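Local coordinates for epimerase family protein SDR39U1 (Homo sapiens, PDB 4B4O) that is a putative NADP-dependent oxidoreductase of the short-chain dehydrogenase/reductase family, crystallised here with NADPH bound in its Rossmann-fold domain, at residues A[9-14]-A[193-198]; A[202-207]-A[275-280]; A[159-162]-A[167-170]. The protein carries 3 engineered substitutions. One frame throughout, in Å; residues are numbered along the deposited sequence.

Contact 1: A[9-14]-A[193-198]; sequences TGFIGT and IHIGDL. With NDP (NADPH dihydro-nicotinamide-adenine-dinucleotide phosphate), chain I.
Ile12, in the first turn of helix 11-22, and Ile195, at the start of helix 195-207, bring their CA atoms to 6.9 Å; mainly apolar side chains bridge the gap, with Ile195 CD1 also reaching Ile12 CA. Ile195 CD1 sits over the centre of the Phe11 ring in a CH-pi contact, 3.6 Å from the ring centroid and 14° off its normal. With CG anti to the backbone N (chi1 175°), the Phe11 ring swings across to this methyl, while NADPH O2N lies at its edge, near the plane. Beside this pair, Ile12 CD1 meets Leu198 CD2 at 3.8 Å, the two side chains crossing at a slant. An alanine in place of Phe11 would probably leave Ile195 CD1 without its aromatic face and open a gap beside the cofactor.

The same helix start holds the NADPH pyrophosphate, consistent with the glycine-rich Rossmann motif of which Gly10 and Gly13 are probably part. Phe11 N donates to NADPH O2A at 2.8 Å. Ile12 N donates to NADPH O1N, equally short and nearly straight. Thr9 OG1 donates to the 2'-phosphate oxygen O3X and accepts from the ribose hydroxyl O3B. His194 ND1 caps its helix by accepting from Gly196 N. Ile12 also touches Leu58 and Leu202, and strand 151-161 packs against both helix starts, with Val160 against Phe11 and Ile195 and Val155 and Ser157 against Leu198.

Contact 2: A[202-207]-A[275-280]; sequences LTHALE and TGYQYS
Thr275 O takes two imidazole N-H groups, one from His204 NE2 across the contact and one from His210 NE2. Here the C-terminal part of helix 195-207, in the nucleotide-binding Rossmann domain, meets the loop between helices 270-274 and 284-293, in the DUF1731 region. The bond from His204 NE2 is 2.8 Å long and almost straight, 171° at the hydrogen. Thr275 O lies in the plane of the imidazole, but the donor stands well above the carbonyl plane, 53° out of it, so the ring is edge-on to the oxygen while missing the directions of its lone pairs. The His204 chain reaches out from the helix with CG anti to the backbone N (chi1 -170°), which carries NE2 to the loop.

Around this bond the loop lies against one face and the edge of the imidazole. Tyr277 CA lies over that face, and Tyr277 CB comes to 3.9 Å from His204 CD2. Nearer the helix, Tyr277 CD1 approaches His204 CB at 4.0 Å. The Tyr277 hydroxyl is engaged elsewhere, bonded to Asp197 OD1 about two turns earlier on helix 195-207, and Asp197 OD1 also receives Ser280 N; the loop is thus fastened at two places on the same helix. Gly276, the first residue after helix 270-274 to leave helical backbone angles, has positive phi, where any side chain would jam against the preceding carbonyl oxygen. The turn is closed locally as an ST turn: Thr275 OG1, itself bonded to Thr272 O, accepts from Tyr277 N at 3.3 Å.

Contact 3: A[159-162]-A[167-170]; sequences VVLG and AMGH. With NDP (NADPH dihydro-nicotinamide-adenine-dinucleotide phosphate), chain I.
Val159 and Leu161 of strand 151-161 pack against Ala167 and Met168 of helix 166-176 where strand gives way to helix in a beta-alpha-beta unit of the Rossmann fold, completed by strand 192-194. The apolar contacts are few and made by methyl ends. Val159 CG1 meets Ala167 CB at 4.0 Å. Met168, a selenomethionine, bends at its second torsion (chi2 -72°), which turns its tail back across Leu161 and sets CE 3.7 Å from Leu161 CD2. Nearer its root, CB and CG lie against the backbone of Gly162. Val160, an NADP-binding residue, puts CG1 anti to the backbone N (chi1 -173°), which leaves CG2 beside that N, against the nicotinamide carboxamide of NADPH. Beyond these two segments, Leu288 touches both Leu161 and Met168, and Phe228 and Phe232 of helix 225-236 cover Met168 further.

The polar contacts run through water rather than directly between the segments. One water accepts from Gly162 N at 3.0 Å and from Met168 N at 3.1 Å, joining Gly162 to the helix, and lies 2.9 Å from Val160 O. A second water connects the carboxamide to both segments, accepting from NADPH N7N at 2.7 Å and from Ala167 N at 3.0 Å while donating to Val160 O at 2.7 Å.

Contacts 1 and 3 are buried, and both touch NADPH, at its phosphates and ribose in contact 1 and at its nicotinamide end in contact 3. Their strands 192-194 and 151-161 are neighbours in one parallel sheet, bonded through Ile193 with Val159 and Leu161, and contact 3 is nested in the chain loop closed by contact 1. Contact 2 lies at the surface, in series after both; it shares helix 195-207 with contact 1 but ties it to a different sequence region. The chemistry follows the position: apolar packing across contact 1, methyls plus water bridges in contact 3, and a direct imidazole-to-carbonyl bond in contact 2.

Contact 1: A[9-14]-A[193-198]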
loop_
_atom_site.group_PDB
_atom_site.type_symbol
_atom_site.label_atom_id
_atom_site.label_comp_id
_atom_site.label_asym_id
_atom_site.label_seq_id
_atom_site.Cartn_x
_atom_site.Cartn_y
_atom_site.Cartn_z
ATOM N N THR A 9 -5.774 4.770 -11.078
ATOM C CA THR A 9 -5.985 3.728 -12.102
ATOM C C THR A 9 -5.477 2.358 -11.641
ATOM O O THR A 9 -5.875 1.333 -12.162
ATOM C CB THR A 9 -5.261 4.057 -13.425
ATOM O OG1 THR A 9 -3.879 4.343 -13.156
ATOM C CG2 THR A 9 -5.904 5.224 -14.116
ATOM N N GLY A 10 -4.610 2.349 -10.632
ATOM C CA GLY A 10 -3.916 1.136 -10.221
ATOM C C GLY A 10 -4.729 0.158 -9.388
ATOM O O GLY A 10 -5.974 0.207 -9.342
ATOM N N PHE A 11 -3.996 -0.759 -8.756
ATOM C CA PHE A 11 -4.567 -1.890 -8.033
ATOM C C PHE A 11 -5.353 -1.422 -6.822
ATOM O O PHE A 11 -6.537 -1.690 -6.701
ATOM C CB PHE A 11 -3.435 -2.816 -7.604
ATOM C CG PHE A 11 -3.874 -3.959 -6.741
ATOM C CD1 PHE A 11 -4.872 -4.825 -7.161
ATOM C CD2 PHE A 11 -3.266 -4.188 -5.528
ATOM C CE1 PHE A 11 -5.249 -5.900 -6.387
ATOM C CE2 PHE A 11 -3.642 -5.249 -4.741
ATOM C CZ PHE A 11 -4.636 -6.109 -5.170
ATOM N N ILE A 12 -4.681 -0.707 -5.938
ATOM C CA ILE A 12 -5.353 -0.192 -4.771
ATOM C C ILE A 12 -6.409 0.832 -5.202
ATOM O O ILE A 12 -7.516 0.867 -4.670
ATOM C CB ILE A 12 -4.384 0.463 -3.767
ATOM C CG1 ILE A 12 -3.388 -0.558 -3.193
ATOM C CG2 ILE A 12 -5.194 1.093 -2.658
ATOM C CD1 ILE A 12 -2.134 0.024 -2.531
ATOM N N GLY A 13 -6.047 1.658 -6.177
ATOM C CA GLY A 13 -6.897 2.744 -6.622
ATOM C C GLY A 13 -8.239 2.305 -7.157
ATOM O O GLY A 13 -9.251 2.938 -6.908
ATOM N N THR A 14 -8.234 1.216 -7.901
ATOM C CA THR A 14 -9.440 0.699 -8.481
ATOM C C THR A 14 -10.376 0.174 -7.410
ATOM O O THR A 14 -11.581 0.345 -7.499
ATOM C CB THR A 14 -9.108 -0.395 -9.511
ATOM O OG1 THR A 14 -8.322 0.185 -10.558
ATOM C CG2 THR A 14 -10.371 -0.972 -10.093
ATOM N N ILE A 193 -2.618 -7.131 4.342
ATOM C CA ILE A 193 -3.981 -6.625 4.495
ATOM C C ILE A 193 -4.787 -7.012 3.259
ATOM O O ILE A 193 -4.255 -7.065 2.147
ATOM C CB ILE A 193 -4.009 -5.091 4.675
ATOM C CG1 ILE A 193 -5.402 -4.610 5.089
ATOM C CG2 ILE A 193 -3.549 -4.345 3.407
ATOM C CD1 ILE A 193 -5.411 -3.167 5.561
ATOM N N HIS A 194 -6.062 -7.323 3.457
ATOM C CA HIS A 194 -6.947 -7.584 2.344
ATOM C C HIS A 194 -7.249 -6.272 1.673
ATOM O O HIS A 194 -7.444 -5.258 2.333
ATOM C CB HIS A 194 -8.219 -8.255 2.808
ATOM C CG HIS A 194 -9.081 -8.752 1.679
ATOM N ND1 HIS A 194 -9.908 -7.944 0.989
ATOM C CD2 HIS A 194 -9.207 -10.014 1.112
ATOM C CE1 HIS A 194 -10.547 -8.659 0.052
ATOM N NE2 HIS A 194 -10.115 -9.923 0.125
ATOM N N ILE A 195 -7.268 -6.282 0.346
ATOM C CA ILE A 195 -7.489 -5.060 -0.405
ATOM C C ILE A 195 -8.753 -4.344 0.037
ATOM O O ILE A 195 -8.788 -3.131 0.053
ATOM C CB ILE A 195 -7.562 -5.288 -1.938
ATOM C CG1 ILE A 195 -7.674 -3.917 -2.637
ATOM C CG2 ILE A 195 -8.752 -6.198 -2.296
ATOM C CD1 ILE A 195 -6.777 -3.688 -3.803
ATOM N N GLY A 196 -9.794 -5.086 0.383
ATOM C CA GLY A 196 -11.027 -4.472 0.859
ATOM C C GLY A 196 -10.832 -3.678 2.130
ATOM O O GLY A 196 -11.498 -2.671 2.337
ATOM N N ASP A 197 -9.922 -4.134 2.978
ATOM C CA ASP A 197 -9.663 -3.465 4.251
ATOM C C ASP A 197 -8.724 -2.273 4.108
ATOM O O ASP A 197 -8.846 -1.307 4.856
ATOM C CB ASP A 197 -9.139 -4.456 5.290
ATOM C CG ASP A 197 -10.246 -5.265 5.932
ATOM O OD1 ASP A 197 -11.308 -4.682 6.242
ATOM O OD2 ASP A 197 -10.047 -6.492 6.132
ATOM N N LEU A 198 -7.797 -2.305 3.154
ATOM C CA LEU A 198 -7.016 -1.097 2.878
ATOM C C LEU A 198 -7.933 -0.026 2.307
ATOM O O LEU A 198 -7.892 1.109 2.729
ATOM C CB LEU A 198 -5.825 -1.355 1.934
ATOM C CG LEU A 198 -4.944 -0.111 1.724
ATOM C CD1 LEU A 198 -4.439 0.407 3.050
ATOM C CD2 LEU A 198 -3.771 -0.441 0.824
HETATM P PA NDP I . -0.071 0.107 -8.845
HETATM O O1A NDP I . 1.301 -0.093 -9.534
HETATM O O2A NDP I . -1.260 -0.812 -9.196
HETATM O O5B NDP I . -0.698 1.585 -9.134
HETATM C C5B NDP I . 0.237 2.647 -9.302
HETATM C C4B NDP I . -0.408 3.708 -10.158
HETATM O O4B NDP I . 0.453 4.844 -10.129
HETATM C C3B NDP I . -0.562 3.251 -11.612
HETATM O O3B NDP I . -1.928 2.888 -11.962
HETATM C C2B NDP I . -0.115 4.455 -12.427
HETATM O O2B NDP I . -1.212 5.262 -12.829
HETATM C C1B NDP I . 0.680 5.279 -11.461
HETATM N N9A NDP I . 2.088 5.054 -11.797
HETATM C C8A NDP I . 2.779 3.904 -12.087
HETATM N N7A NDP I . 4.102 4.237 -12.402
HETATM C C5A NDP I . 4.214 5.589 -12.312
HETATM C C6A NDP I . 5.260 6.602 -12.483
HETATM N N6A NDP I . 6.526 6.262 -12.800
HETATM N N1A NDP I . 4.942 7.901 -12.299
HETATM C C2A NDP I . 3.663 8.254 -11.980
HETATM N N3A NDP I . 2.652 7.385 -11.777
HETATM C C4A NDP I . 2.890 6.100 -11.916
HETATM O O3 NDP I . 0.340 0.063 -7.281
HETATM P PN NDP I . -0.682 -0.323 -6.095
HETATM O O1N NDP I . -2.080 0.129 -6.487
HETATM O O2N NDP I . -0.495 -1.763 -5.726
HETATM O O5D NDP I . -0.105 0.585 -4.847
HETATM C C5D NDP I . -0.225 2.015 -5.027
HETATM C C4D NDP I . 0.702 2.780 -4.105
HETATM O O4D NDP I . 0.646 2.093 -2.861
HETATM C C3D NDP I . 2.186 2.772 -4.525
HETATM O O3D NDP I . 2.800 4.073 -4.255
HETATM C C2D NDP I . 2.799 1.637 -3.697
HETATM O O2D NDP I . 4.144 1.798 -3.229
HETATM C C1D NDP I . 1.950 1.674 -2.454
HETATM N N1N NDP I . 1.907 0.388 -1.733
HETATM C C2N NDP I . 1.474 -0.733 -2.327
HETATM C C3N NDP I . 1.437 -1.927 -1.642
HETATM C C7N NDP I . 0.935 -3.136 -2.341
HETATM O O7N NDP I . 0.286 -2.974 -3.373
HETATM N N7N NDP I . 1.178 -4.353 -1.864
HETATM C C4N NDP I . 1.824 -2.009 -0.205
HETATM C C5N NDP I . 2.265 -0.733 0.346
HETATM C C6N NDP I . 2.281 0.406 -0.439
HETATM P P2B NDP I . -1.247 5.870 -14.370
HETATM O O1X NDP I . -0.282 7.036 -14.382
HETATM O O2X NDP I . -0.816 4.722 -15.332
HETATM O O3X NDP I . -2.740 6.281 -14.363
#

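Contact 2: A[202-207]-A[275-280]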
loop_
_atom_site.group_PDB
_atom_site.type_symbol
_atom_site.label_atom_id
_atom_site.label_comp_id
_atom_site.label_asym_id
_atom_site.label_seq_id
_atom_site.Cartn_x
_atom_site.Cartn_y
_atom_site.Cartn_z
ATOM N N LEU A 202 -8.700 3.596 4.193
ATOM C CA LEU A 202 -8.543 4.829 3.448
ATOM C C LEU A 202 -9.852 5.614 3.413
ATOM O O LEU A 202 -9.870 6.818 3.618
ATOM C CB LEU A 202 -8.069 4.530 2.023
ATOM C CG LEU A 202 -6.646 4.013 1.869
ATOM C CD1 LEU A 202 -6.454 3.502 0.449
ATOM C CD2 LEU A 202 -5.659 5.084 2.265
ATOM N N THR A 203 -10.947 4.919 3.145
ATOM C CA THR A 203 -12.260 5.540 3.126
ATOM C C THR A 203 -12.638 6.101 4.487
ATOM O O THR A 203 -13.223 7.169 4.583
ATOM C CB THR A 203 -13.309 4.538 2.655
ATOM O OG1 THR A 203 -12.996 4.160 1.315
ATOM C CG2 THR A 203 -14.706 5.147 2.669
ATOM N N HIS A 204 -12.342 5.355 5.532
ATOM C CA HIS A 204 -12.623 5.813 6.862
ATOM C C HIS A 204 -11.812 7.054 7.168
ATOM O O HIS A 204 -12.305 7.973 7.835
ATOM C CB HIS A 204 -12.343 4.684 7.847
ATOM C CG HIS A 204 -12.830 4.958 9.234
ATOM N ND1 HIS A 204 -14.103 5.195 9.500
ATOM C CD2 HIS A 204 -12.155 5.022 10.445
ATOM C CE1 HIS A 204 -14.252 5.404 10.812
ATOM N NE2 HIS A 204 -13.053 5.288 11.389
ATOM N N ALA A 205 -10.556 7.086 6.716
ATOM C CA ALA A 205 -9.695 8.258 6.917
ATOM C C ALA A 205 -10.299 9.477 6.222
ATOM O O ALA A 205 -10.368 10.564 6.780
ATOM C CB ALA A 205 -8.288 8.005 6.404
ATOM N N LEU A 206 -10.793 9.264 5.005
ATOM C CA LEU A 206 -11.428 10.335 4.244
ATOM C C LEU A 206 -12.731 10.823 4.887
ATOM O O LEU A 206 -13.002 11.987 4.871
ATOM C CB LEU A 206 -11.663 9.897 2.793
ATOM C CG LEU A 206 -10.413 9.653 1.951
ATOM C CD1 LEU A 206 -10.700 8.932 0.638
ATOM C CD2 LEU A 206 -9.765 10.978 1.636
ATOM N N GLU A 207 -13.535 9.936 5.449
ATOM C CA GLU A 207 -14.868 10.310 5.930
ATOM C C GLU A 207 -14.859 10.833 7.358
ATOM O O GLU A 207 -15.525 11.802 7.667
ATOM C CB GLU A 207 -15.810 9.112 5.871
ATOM C CG GLU A 207 -16.151 8.661 4.462
ATOM C CD GLU A 207 -17.078 7.452 4.428
ATOM O OE1 GLU A 207 -17.347 6.860 5.481
ATOM O OE2 GLU A 207 -17.579 7.101 3.348
ATOM N N THR A 275 -9.197 4.243 15.568
ATOM C CA THR A 275 -10.042 5.129 14.754
ATOM C C THR A 275 -11.484 4.658 14.695
ATOM O O THR A 275 -12.342 5.340 14.135
ATOM C CB THR A 275 -9.574 5.252 13.274
ATOM O OG1 THR A 275 -9.803 4.015 12.589
ATOM C CG2 THR A 275 -8.104 5.665 13.137
ATOM N N GLY A 276 -11.762 3.479 15.236
ATOM C CA GLY A 276 -13.095 2.888 15.137
ATOM C C GLY A 276 -13.295 2.002 13.904
ATOM O O GLY A 276 -14.331 1.365 13.781
ATOM N N TYR A 277 -12.299 1.935 13.013
ATOM C CA TYR A 277 -12.379 1.073 11.837
ATOM C C TYR A 277 -12.479 -0.394 12.230
ATOM O O TYR A 277 -11.803 -0.843 13.141
ATOM C CB TYR A 277 -11.187 1.229 10.890
ATOM C CG TYR A 277 -11.346 0.359 9.643
ATOM C CD1 TYR A 277 -12.232 0.728 8.618
ATOM C CD2 TYR A 277 -10.654 -0.846 9.508
ATOM C CE1 TYR A 277 -12.408 -0.056 7.500
ATOM C CE2 TYR A 277 -10.835 -1.642 8.391
ATOM C CZ TYR A 277 -11.718 -1.243 7.397
ATOM O OH TYR A 277 -11.895 -2.037 6.306
ATOM N N GLN A 278 -13.324 -1.125 11.498
ATOM C CA GLN A 278 -13.597 -2.525 11.780
ATOM C C GLN A 278 -13.358 -3.379 10.545
ATOM O O GLN A 278 -13.945 -3.159 9.503
ATOM C CB GLN A 278 -15.016 -2.667 12.291
ATOM C CG GLN A 278 -15.172 -2.011 13.656
ATOM C CD GLN A 278 -16.517 -2.235 14.321
ATOM O OE1 GLN A 278 -17.542 -1.828 13.791
ATOM N NE2 GLN A 278 -16.519 -2.873 15.495
ATOM N N TYR A 279 -12.457 -4.346 10.684
ATOM C CA TYR A 279 -11.945 -5.125 9.554
ATOM C C TYR A 279 -12.956 -6.141 9.050
ATOM O O TYR A 279 -13.632 -6.796 9.842
ATOM C CB TYR A 279 -10.672 -5.870 9.955
ATOM C CG TYR A 279 -9.448 -5.005 10.082
ATOM C CD1 TYR A 279 -9.206 -4.269 11.233
ATOM C CD2 TYR A 279 -8.539 -4.911 9.053
ATOM C CE1 TYR A 279 -8.083 -3.480 11.368
ATOM C CE2 TYR A 279 -7.417 -4.113 9.171
ATOM C CZ TYR A 279 -7.199 -3.399 10.340
ATOM O OH TYR A 279 -6.070 -2.620 10.465
ATOM N N SER A 280 -13.073 -6.239 7.725
ATOM C CA SER A 280 -13.894 -7.276 7.084
ATOM C C SER A 280 -13.178 -8.620 7.057
ATOM O O SER A 280 -13.808 -9.674 7.120
ATOM C CB SER A 280 -14.246 -6.871 5.663
ATOM O OG SER A 280 -15.115 -5.768 5.683
#

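Contact 3: A[159-162]-A[167-170]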
loop_
_atom_site.group_PDB
_atom_site.type_symbol
_atom_site.label_atom_id
_atom_site.label_comp_id
_atom_site.label_asym_id
_atom_site.label_seq_id
_atom_site.Cartn_x
_atom_site.Cartn_y
_atom_site.Cartn_z
ATOM N N VAL A 159 1.444 -5.879 2.738
ATOM C CA VAL A 159 1.231 -6.476 1.436
ATOM C C VAL A 159 -0.262 -6.570 1.219
ATOM O O VAL A 159 -0.984 -7.129 2.049
ATOM C CB VAL A 159 1.822 -7.892 1.368
ATOM C CG1 VAL A 159 2.041 -8.305 -0.100
ATOM C CG2 VAL A 159 3.137 -7.899 2.151
ATOM N N VAL A 160 -0.716 -6.012 0.098
ATOM C CA VAL A 160 -2.132 -5.879 -0.170
ATOM C C VAL A 160 -2.560 -7.084 -0.972
ATOM O O VAL A 160 -2.139 -7.251 -2.109
ATOM C CB VAL A 160 -2.433 -4.597 -0.953
ATOM C CG1 VAL A 160 -3.935 -4.436 -1.046
ATOM C CG2 VAL A 160 -1.693 -3.394 -0.350
ATOM N N LEU A 161 -3.367 -7.952 -0.357
ATOM C CA LEU A 161 -3.770 -9.196 -0.993
ATOM C C LEU A 161 -5.172 -9.045 -1.604
ATOM O O LEU A 161 -6.103 -8.634 -0.925
ATOM C CB LEU A 161 -3.733 -10.345 0.021
ATOM C CG LEU A 161 -2.458 -10.498 0.875
ATOM C CD1 LEU A 161 -2.558 -11.633 1.896
ATOM C CD2 LEU A 161 -1.223 -10.665 0.001
ATOM N N GLY A 162 -5.307 -9.349 -2.885
ATOM C CA GLY A 162 -6.590 -9.238 -3.536
ATOM C C GLY A 162 -6.625 -9.857 -4.918
ATOM O O GLY A 162 -5.569 -10.092 -5.542
ATOM N N ALA A 167 0.496 -8.360 -5.472
ATOM C CA ALA A 167 1.350 -9.539 -5.274
ATOM C C ALA A 167 0.641 -10.808 -5.752
ATOM O O ALA A 167 1.277 -11.679 -6.317
ATOM C CB ALA A 167 1.800 -9.669 -3.826
HETATM N N MSE A 168 -0.670 -10.908 -5.545
HETATM C CA MSE A 168 -1.427 -12.099 -5.975
HETATM C C MSE A 168 -1.371 -12.288 -7.484
HETATM O O MSE A 168 -1.410 -13.401 -7.976
HETATM C CB MSE A 168 -2.886 -12.011 -5.516
HETATM C CG MSE A 168 -3.000 -12.176 -4.009
HETATM SE SE MSE A 168 -2.661 -14.040 -3.545
HETATM C CE MSE A 168 -2.141 -13.875 -1.681
ATOM N N GLY A 169 -1.278 -11.199 -8.229
ATOM C CA GLY A 169 -1.039 -11.305 -9.654
ATOM C C GLY A 169 0.136 -12.221 -9.977
ATOM O O GLY A 169 0.068 -12.980 -10.919
ATOM N N HIS A 170 1.215 -12.136 -9.205
ATOM C CA HIS A 170 2.394 -12.973 -9.409
ATOM C C HIS A 170 2.325 -14.347 -8.787
ATOM O O HIS A 170 2.969 -15.292 -9.281
ATOM C CB HIS A 170 3.634 -12.269 -8.866
ATOM C CG HIS A 170 3.990 -11.006 -9.613
ATOM N ND1 HIS A 170 4.354 -11.013 -10.943
ATOM C CD2 HIS A 170 4.049 -9.676 -9.182
ATOM C CE1 HIS A 170 4.606 -9.748 -11.342
ATOM N NE2 HIS A 170 4.414 -8.919 -10.257
HETATM P PA NDP I . -0.071 0.107 -8.845
HETATM O O1A NDP I . 1.301 -0.093 -9.534
HETATM O O2A NDP I . -1.260 -0.812 -9.196
HETATM O O5B NDP I . -0.698 1.585 -9.134
HETATM C C5B NDP I . 0.237 2.647 -9.302
HETATM C C4B NDP I . -0.408 3.708 -10.158
HETATM O O4B NDP I . 0.453 4.844 -10.129
HETATM C C3B NDP I . -0.562 3.251 -11.612
HETATM O O3B NDP I . -1.928 2.888 -11.962
HETATM C C2B NDP I . -0.115 4.455 -12.427
HETATM O O2B NDP I . -1.212 5.262 -12.829
HETATM C C1B NDP I . 0.680 5.279 -11.461
HETATM N N9A NDP I . 2.088 5.054 -11.797
HETATM C C8A NDP I . 2.779 3.904 -12.087
HETATM N N7A NDP I . 4.102 4.237 -12.402
HETATM C C5A NDP I . 4.214 5.589 -12.312
HETATM C C6A NDP I . 5.260 6.602 -12.483
HETATM N N6A NDP I . 6.526 6.262 -12.800
HETATM N N1A NDP I . 4.942 7.901 -12.299
HETATM C C2A NDP I . 3.663 8.254 -11.980
HETATM N N3A NDP I . 2.652 7.385 -11.777
HETATM C C4A NDP I . 2.890 6.100 -11.916
HETATM O O3 NDP I . 0.340 0.063 -7.281
HETATM P PN NDP I . -0.682 -0.323 -6.095
HETATM O O1N NDP I . -2.080 0.129 -6.487
HETATM O O2N NDP I . -0.495 -1.763 -5.726
HETATM O O5D NDP I . -0.105 0.585 -4.847
HETATM C C5D NDP I . -0.225 2.015 -5.027
HETATM C C4D NDP I . 0.702 2.780 -4.105
HETATM O O4D NDP I . 0.646 2.093 -2.861
HETATM C C3D NDP I . 2.186 2.772 -4.525
HETATM O O3D NDP I . 2.800 4.073 -4.255
HETATM C C2D NDP I . 2.799 1.637 -3.697
HETATM O O2D NDP I . 4.144 1.798 -3.229
HETATM C C1D NDP I . 1.950 1.674 -2.454
HETATM N N1N NDP I . 1.907 0.388 -1.733
HETATM C C2N NDP I . 1.474 -0.733 -2.327
HETATM C C3N NDP I . 1.437 -1.927 -1.642
HETATM C C7N NDP I . 0.935 -3.136 -2.341
HETATM O O7N NDP I . 0.286 -2.974 -3.373
HETATM N N7N NDP I . 1.178 -4.353 -1.864
HETATM C C4N NDP I . 1.824 -2.009 -0.205
HETATM C C5N NDP I . 2.265 -0.733 0.346
HETATM C C6N NDP I . 2.281 0.406 -0.439
HETATM P P2B NDP I . -1.247 5.870 -14.370
HETATM O O1X NDP I . -0.282 7.036 -14.382
HETATM O O2X NDP I . -0.816 4.722 -15.332
HETATM O O3X NDP I . -2.740 6.281 -14.363
HETATM O O HOH W 1 0.118 -6.302 -3.314
HETATM O O HOH W 2 -2.783 -8.930 -4.422
#